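Exodeoxyribonuclease III (Methanosarcina mazei, PDB 5J8N) probably acts in DNA repair as a magnesium-dependent nuclease, cutting DNA at abasic sites and trimming strands from their 3' ends. Local coordinates at residues Gly201-Arg213 with Ile239-Val251. The protein carries 3 engineered substitutions. Sequence-based numbering, arbitrary orientation.
Sequences GNYSWWSYRTGAR and IYPEIMGSDHCPV. Engineered in segment 201-213: Tyr-208 (natural residue Met).
Arg-213 lies sandwiched between sulfur and indole: Met-244 SD sits 3.5 Å above one face of its guanidinium, and Trp-206 CZ3 covers the opposite face. The arginine reaches there fully extended, its CG anti to the backbone N (chi1 -176°). At the rim NH2 donates to Pro-241 O (2.9 Å) and Ile-243 O; one water links NE to Pro-241 O and another NH1 to Ser-246 O, while a third, accepting from NH1, lies among more carbonyl oxygens than it has protons for. Trp-206 also turns its six-membered edge to Cys-249, CH2 standing 3.6 Å from SG. Beside this, a single backbone bridge joins Trp-205 to His-248, with Cys-249 N bonded to Ser-204 O (2.8 Å) and Trp-206 N to Asp-247 O. Trp-205 NE1 meets Asp-247 OD2 at 2.8 Å from above the carboxylate plane, and CD1 of the same indole points edge-to-face at the imidazole of His-248, 3.4 Å from NE2. Engineered Tyr-208 lays a ring face against Asp-247 CB. His-248 ND1 is bonded to Asp-222. In this exonuclease III-type fold, Trp-205 is thus placed to steady Asp-247, a predicted magnesium ligand, and His-248, the predicted proton acceptor, and carbonyl oxygens and water probably offset the arginine's charge.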
loop_
_atom_site.group_PDB
_atom_site.type_symbol
_atom_site.label_atom_id
_atom_site.label_comp_id
_atom_site.label_asym_id
_atom_site.label_seq_id
_atom_site.Cartn_x
_atom_site.Cartn_y
_atom_site.Cartn_z
ATOM N N GLY A 201 -17.513 0.917 -8.622
ATOM C CA GLY A 201 -17.064 2.229 -9.063
ATOM C C GLY A 201 -16.016 2.882 -8.199
ATOM O O GLY A 201 -15.635 4.030 -8.419
ATOM N N ASN A 202 -15.529 2.143 -7.207
ATOM C CA ASN A 202 -14.543 2.622 -6.256
ATOM C C ASN A 202 -13.179 2.044 -6.587
ATOM O O ASN A 202 -12.920 0.840 -6.351
ATOM C CB ASN A 202 -14.974 2.221 -4.843
ATOM C CG ASN A 202 -16.096 3.081 -4.338
ATOM O OD1 ASN A 202 -15.941 4.305 -4.257
ATOM N ND2 ASN A 202 -17.253 2.471 -4.030
ATOM N N TYR A 203 -12.344 2.893 -7.227
ATOM C CA TYR A 203 -11.067 2.453 -7.748
ATOM C C TYR A 203 -9.942 3.310 -7.228
ATOM O O TYR A 203 -10.148 4.439 -6.762
ATOM C CB TYR A 203 -11.103 2.512 -9.290
ATOM C CG TYR A 203 -12.297 1.835 -9.899
ATOM C CD1 TYR A 203 -12.646 0.533 -9.541
ATOM C CD2 TYR A 203 -13.091 2.491 -10.838
ATOM C CE1 TYR A 203 -13.762 -0.083 -10.086
ATOM C CE2 TYR A 203 -14.205 1.885 -11.425
ATOM C CZ TYR A 203 -14.538 0.605 -11.030
ATOM O OH TYR A 203 -15.664 0.016 -11.552
ATOM N N SER A 204 -8.715 2.822 -7.382
ATOM C CA SER A 204 -7.546 3.585 -6.917
ATOM C C SER A 204 -6.481 3.680 -7.981
ATOM O O SER A 204 -5.409 4.212 -7.703
ATOM C CB SER A 204 -6.941 2.962 -5.635
ATOM O OG SER A 204 -6.407 1.656 -5.944
ATOM N N TRP A 205 -6.721 3.157 -9.176
ATOM C CA TRP A 205 -5.758 3.209 -10.299
ATOM C C TRP A 205 -6.504 3.342 -11.594
ATOM O O TRP A 205 -7.560 2.720 -11.787
ATOM C CB TRP A 205 -4.897 1.901 -10.335
ATOM C CG TRP A 205 -3.949 1.923 -11.493
ATOM C CD1 TRP A 205 -2.678 2.498 -11.530
ATOM C CD2 TRP A 205 -4.178 1.410 -12.829
ATOM N NE1 TRP A 205 -2.129 2.368 -12.797
ATOM C CE2 TRP A 205 -3.026 1.737 -13.629
ATOM C CE3 TRP A 205 -5.262 0.766 -13.454
ATOM C CZ2 TRP A 205 -2.909 1.380 -14.957
ATOM C CZ3 TRP A 205 -5.145 0.455 -14.813
ATOM C CH2 TRP A 205 -3.970 0.754 -15.539
ATOM N N TRP A 206 -5.935 4.155 -12.483
ATOM C CA TRP A 206 -6.463 4.308 -13.831
ATOM C C TRP A 206 -5.303 4.429 -14.787
ATOM O O TRP A 206 -4.274 5.041 -14.434
ATOM C CB TRP A 206 -7.348 5.569 -14.011
ATOM C CG TRP A 206 -8.462 5.718 -12.968
ATOM C CD1 TRP A 206 -9.770 5.472 -13.165
ATOM C CD2 TRP A 206 -8.326 6.154 -11.611
ATOM N NE1 TRP A 206 -10.492 5.705 -11.998
ATOM C CE2 TRP A 206 -9.606 6.133 -11.040
ATOM C CE3 TRP A 206 -7.228 6.568 -10.829
ATOM C CZ2 TRP A 206 -9.840 6.527 -9.736
ATOM C CZ3 TRP A 206 -7.456 6.939 -9.505
ATOM C CH2 TRP A 206 -8.775 6.914 -8.987
ATOM N N SER A 207 -5.449 3.880 -15.985
ATOM C CA SER A 207 -4.452 4.067 -17.029
ATOM C C SER A 207 -4.271 5.571 -17.294
ATOM O O SER A 207 -5.191 6.368 -17.152
ATOM C CB SER A 207 -4.935 3.347 -18.290
ATOM O OG SER A 207 -4.048 3.614 -19.396
ATOM N N TYR A 208 -3.064 5.950 -17.723
ATOM C CA TYR A 208 -2.845 7.294 -18.271
ATOM C C TYR A 208 -3.408 7.480 -19.662
ATOM O O TYR A 208 -3.325 8.565 -20.235
ATOM C CB TYR A 208 -1.357 7.587 -18.313
ATOM C CG TYR A 208 -0.632 7.834 -17.007
ATOM C CD1 TYR A 208 -0.819 8.988 -16.284
ATOM C CD2 TYR A 208 0.306 6.920 -16.568
ATOM C CE1 TYR A 208 -0.055 9.208 -15.070
ATOM C CE2 TYR A 208 1.081 7.112 -15.411
ATOM C CZ TYR A 208 0.876 8.266 -14.687
ATOM O OH TYR A 208 1.664 8.484 -13.573
ATOM N N ARG A 209 -3.986 6.441 -20.256
ATOM C CA ARG A 209 -4.650 6.553 -21.552
ATOM C C ARG A 209 -5.643 7.704 -21.501
ATOM O O ARG A 209 -6.373 7.854 -20.482
ATOM C CB ARG A 209 -5.393 5.257 -21.916
ATOM C CG ARG A 209 -4.551 4.091 -22.416
ATOM C CD ARG A 209 -5.450 2.832 -22.641
ATOM N NE ARG A 209 -6.191 2.453 -21.428
ATOM C CZ ARG A 209 -7.477 2.740 -21.204
ATOM N NH1 ARG A 209 -8.058 2.370 -20.054
ATOM N NH2 ARG A 209 -8.175 3.408 -22.125
ATOM N N THR A 210 -5.718 8.485 -22.560
ATOM C CA THR A 210 -6.513 9.704 -22.521
ATOM C C THR A 210 -7.942 9.417 -22.079
ATOM O O THR A 210 -8.602 8.585 -22.673
ATOM C CB THR A 210 -6.488 10.382 -23.894
ATOM O OG1 THR A 210 -5.124 10.703 -24.235
ATOM C CG2 THR A 210 -7.354 11.645 -23.930
ATOM N N GLY A 211 -8.372 10.138 -21.058
ATOM C CA GLY A 211 -9.751 10.076 -20.562
ATOM C C GLY A 211 -10.078 8.893 -19.660
ATOM O O GLY A 211 -11.194 8.834 -19.136
ATOM N N ALA A 212 -9.162 7.957 -19.432
ATOM C CA ALA A 212 -9.524 6.807 -18.642
ATOM C C ALA A 212 -9.891 7.187 -17.244
ATOM O O ALA A 212 -10.891 6.685 -16.684
ATOM C CB ALA A 212 -8.412 5.773 -18.617
ATOM N N ARG A 213 -9.106 8.061 -16.615
ATOM C CA ARG A 213 -9.448 8.453 -15.243
ATOM C C ARG A 213 -10.735 9.297 -15.194
ATOM O O ARG A 213 -11.597 9.040 -14.344
ATOM C CB ARG A 213 -8.277 9.196 -14.577
ATOM C CG ARG A 213 -8.538 9.536 -13.096
ATOM C CD ARG A 213 -7.241 9.937 -12.417
ATOM N NE ARG A 213 -7.469 10.246 -11.014
ATOM C CZ ARG A 213 -6.494 10.355 -10.111
ATOM N NH1 ARG A 213 -5.258 10.261 -10.498
ATOM N NH2 ARG A 213 -6.772 10.597 -8.841
ATOM N N ILE A 239 -11.103 6.118 -0.008
ATOM C CA ILE A 239 -10.315 6.248 -1.218
ATOM C C ILE A 239 -10.378 7.739 -1.508
ATOM O O ILE A 239 -11.382 8.402 -1.275
ATOM C CB ILE A 239 -10.856 5.407 -2.375
ATOM C CG1 ILE A 239 -10.886 3.938 -1.954
ATOM C CG2 ILE A 239 -9.999 5.560 -3.622
ATOM C CD1 ILE A 239 -11.687 3.093 -2.943
ATOM N N TYR A 240 -9.255 8.269 -2.026
ATOM C CA TYR A 240 -9.123 9.719 -2.284
ATOM C C TYR A 240 -8.942 10.045 -3.777
ATOM O O TYR A 240 -7.855 10.468 -4.206
ATOM C CB TYR A 240 -7.900 10.277 -1.485
ATOM C CG TYR A 240 -8.058 10.228 0.006
ATOM C CD1 TYR A 240 -7.707 9.073 0.719
ATOM C CD2 TYR A 240 -8.478 11.344 0.709
ATOM C CE1 TYR A 240 -7.845 9.058 2.119
ATOM C CE2 TYR A 240 -8.650 11.287 2.085
ATOM C CZ TYR A 240 -8.302 10.156 2.764
ATOM O OH TYR A 240 -8.426 10.162 4.177
ATOM N N PRO A 241 -9.976 9.817 -4.576
ATOM C CA PRO A 241 -9.832 9.982 -6.024
ATOM C C PRO A 241 -9.586 11.441 -6.434
ATOM O O PRO A 241 -9.195 11.685 -7.592
ATOM C CB PRO A 241 -11.179 9.446 -6.578
ATOM C CG PRO A 241 -12.153 9.628 -5.443
ATOM C CD PRO A 241 -11.338 9.407 -4.189
ATOM N N GLU A 242 -9.795 12.381 -5.532
ATOM C CA GLU A 242 -9.557 13.800 -5.822
ATOM C C GLU A 242 -8.074 14.146 -5.737
ATOM O O GLU A 242 -7.712 15.244 -6.149
ATOM C CB GLU A 242 -10.389 14.716 -4.885
ATOM C CG GLU A 242 -9.907 14.730 -3.399
ATOM C CD GLU A 242 -10.396 13.584 -2.510
ATOM O OE1 GLU A 242 -10.364 13.744 -1.280
ATOM O OE2 GLU A 242 -10.832 12.527 -3.013
ATOM N N ILE A 243 -7.218 13.255 -5.274
ATOM C CA ILE A 243 -5.789 13.565 -5.158
ATOM C C ILE A 243 -5.058 13.096 -6.403
ATOM O O ILE A 243 -5.038 11.894 -6.698
ATOM C CB ILE A 243 -5.188 12.930 -3.894
ATOM C CG1 ILE A 243 -5.897 13.550 -2.683
ATOM C CG2 ILE A 243 -3.631 13.160 -3.847
ATOM C CD1 ILE A 243 -5.431 13.068 -1.355
ATOM N N MET A 244 -4.511 14.051 -7.143
ATOM C CA MET A 244 -3.895 13.858 -8.469
ATOM C C MET A 244 -2.403 13.704 -8.327
ATOM O O MET A 244 -1.847 13.930 -7.265
ATOM C CB MET A 244 -4.235 15.056 -9.382
ATOM C CG MET A 244 -5.761 15.363 -9.446
ATOM S SD MET A 244 -6.742 13.938 -9.937
ATOM C CE MET A 244 -6.450 13.656 -11.618
ATOM N N GLY A 245 -1.778 13.358 -9.440
ATOM C CA GLY A 245 -0.318 13.363 -9.529
ATOM C C GLY A 245 0.321 12.012 -9.798
ATOM O O GLY A 245 1.521 11.978 -10.079
ATOM N N SER A 246 -0.462 10.963 -9.721
ATOM C CA SER A 246 0.037 9.638 -9.999
ATOM C C SER A 246 -1.014 8.861 -10.787
ATOM O O SER A 246 -2.173 9.326 -10.943
ATOM C CB SER A 246 0.312 8.935 -8.663
ATOM O OG SER A 246 0.656 7.550 -8.812
ATOM N N ASP A 247 -0.674 7.685 -11.300
ATOM C CA ASP A 247 -1.717 6.818 -11.873
ATOM C C ASP A 247 -2.580 6.188 -10.808
ATOM O O ASP A 247 -3.680 5.784 -11.127
ATOM C CB ASP A 247 -1.118 5.741 -12.829
ATOM C CG ASP A 247 0.011 4.907 -12.233
ATOM O OD1 ASP A 247 0.638 5.236 -11.198
ATOM O OD2 ASP A 247 0.284 3.836 -12.864
ATOM N N HIS A 248 -2.078 6.068 -9.571
ATOM C CA HIS A 248 -2.904 5.667 -8.433
ATOM C C HIS A 248 -3.387 6.911 -7.684
ATOM O O HIS A 248 -2.727 7.964 -7.733
ATOM C CB HIS A 248 -2.125 4.839 -7.411
ATOM C CG HIS A 248 -1.601 3.542 -7.931
ATOM N ND1 HIS A 248 -2.047 2.323 -7.458
ATOM C CD2 HIS A 248 -0.629 3.281 -8.833
ATOM C CE1 HIS A 248 -1.362 1.359 -8.058
ATOM N NE2 HIS A 248 -0.518 1.918 -8.905
ATOM N N CYS A 249 -4.494 6.765 -6.961
ATOM C CA CYS A 249 -4.828 7.752 -5.922
ATOM C C CYS A 249 -4.620 7.132 -4.567
ATOM O O CYS A 249 -4.505 5.914 -4.440
ATOM C CB CYS A 249 -6.284 8.271 -6.079
ATOM S SG CYS A 249 -7.553 7.070 -5.612
ATOM N N PRO A 250 -4.587 7.926 -3.515
ATOM C CA PRO A 250 -4.388 7.370 -2.170
ATOM C C PRO A 250 -5.601 6.633 -1.659
ATOM O O PRO A 250 -6.731 6.859 -2.125
ATOM C CB PRO A 250 -4.133 8.618 -1.283
ATOM C CG PRO A 250 -3.745 9.719 -2.272
ATOM C CD PRO A 250 -4.553 9.408 -3.515
ATOM N N VAL A 251 -5.346 5.809 -0.653
ATOM C CA VAL A 251 -6.351 5.190 0.183
ATOM C C VAL A 251 -6.000 5.398 1.628
ATOM O O VAL A 251 -4.885 5.831 1.950
ATOM C CB VAL A 251 -6.487 3.646 -0.149
ATOM C CG1 VAL A 251 -6.869 3.437 -1.603
ATOM C CG2 VAL A 251 -5.194 2.891 0.160
HETATM O O HOH W 1 1.571 11.103 -12.803
HETATM O O HOH W 2 -3.281 10.632 -8.348
HETATM O O HOH W 3 -10.183 10.896 -10.111
HETATM O O HOH W 4 -3.852 10.076 -13.096
#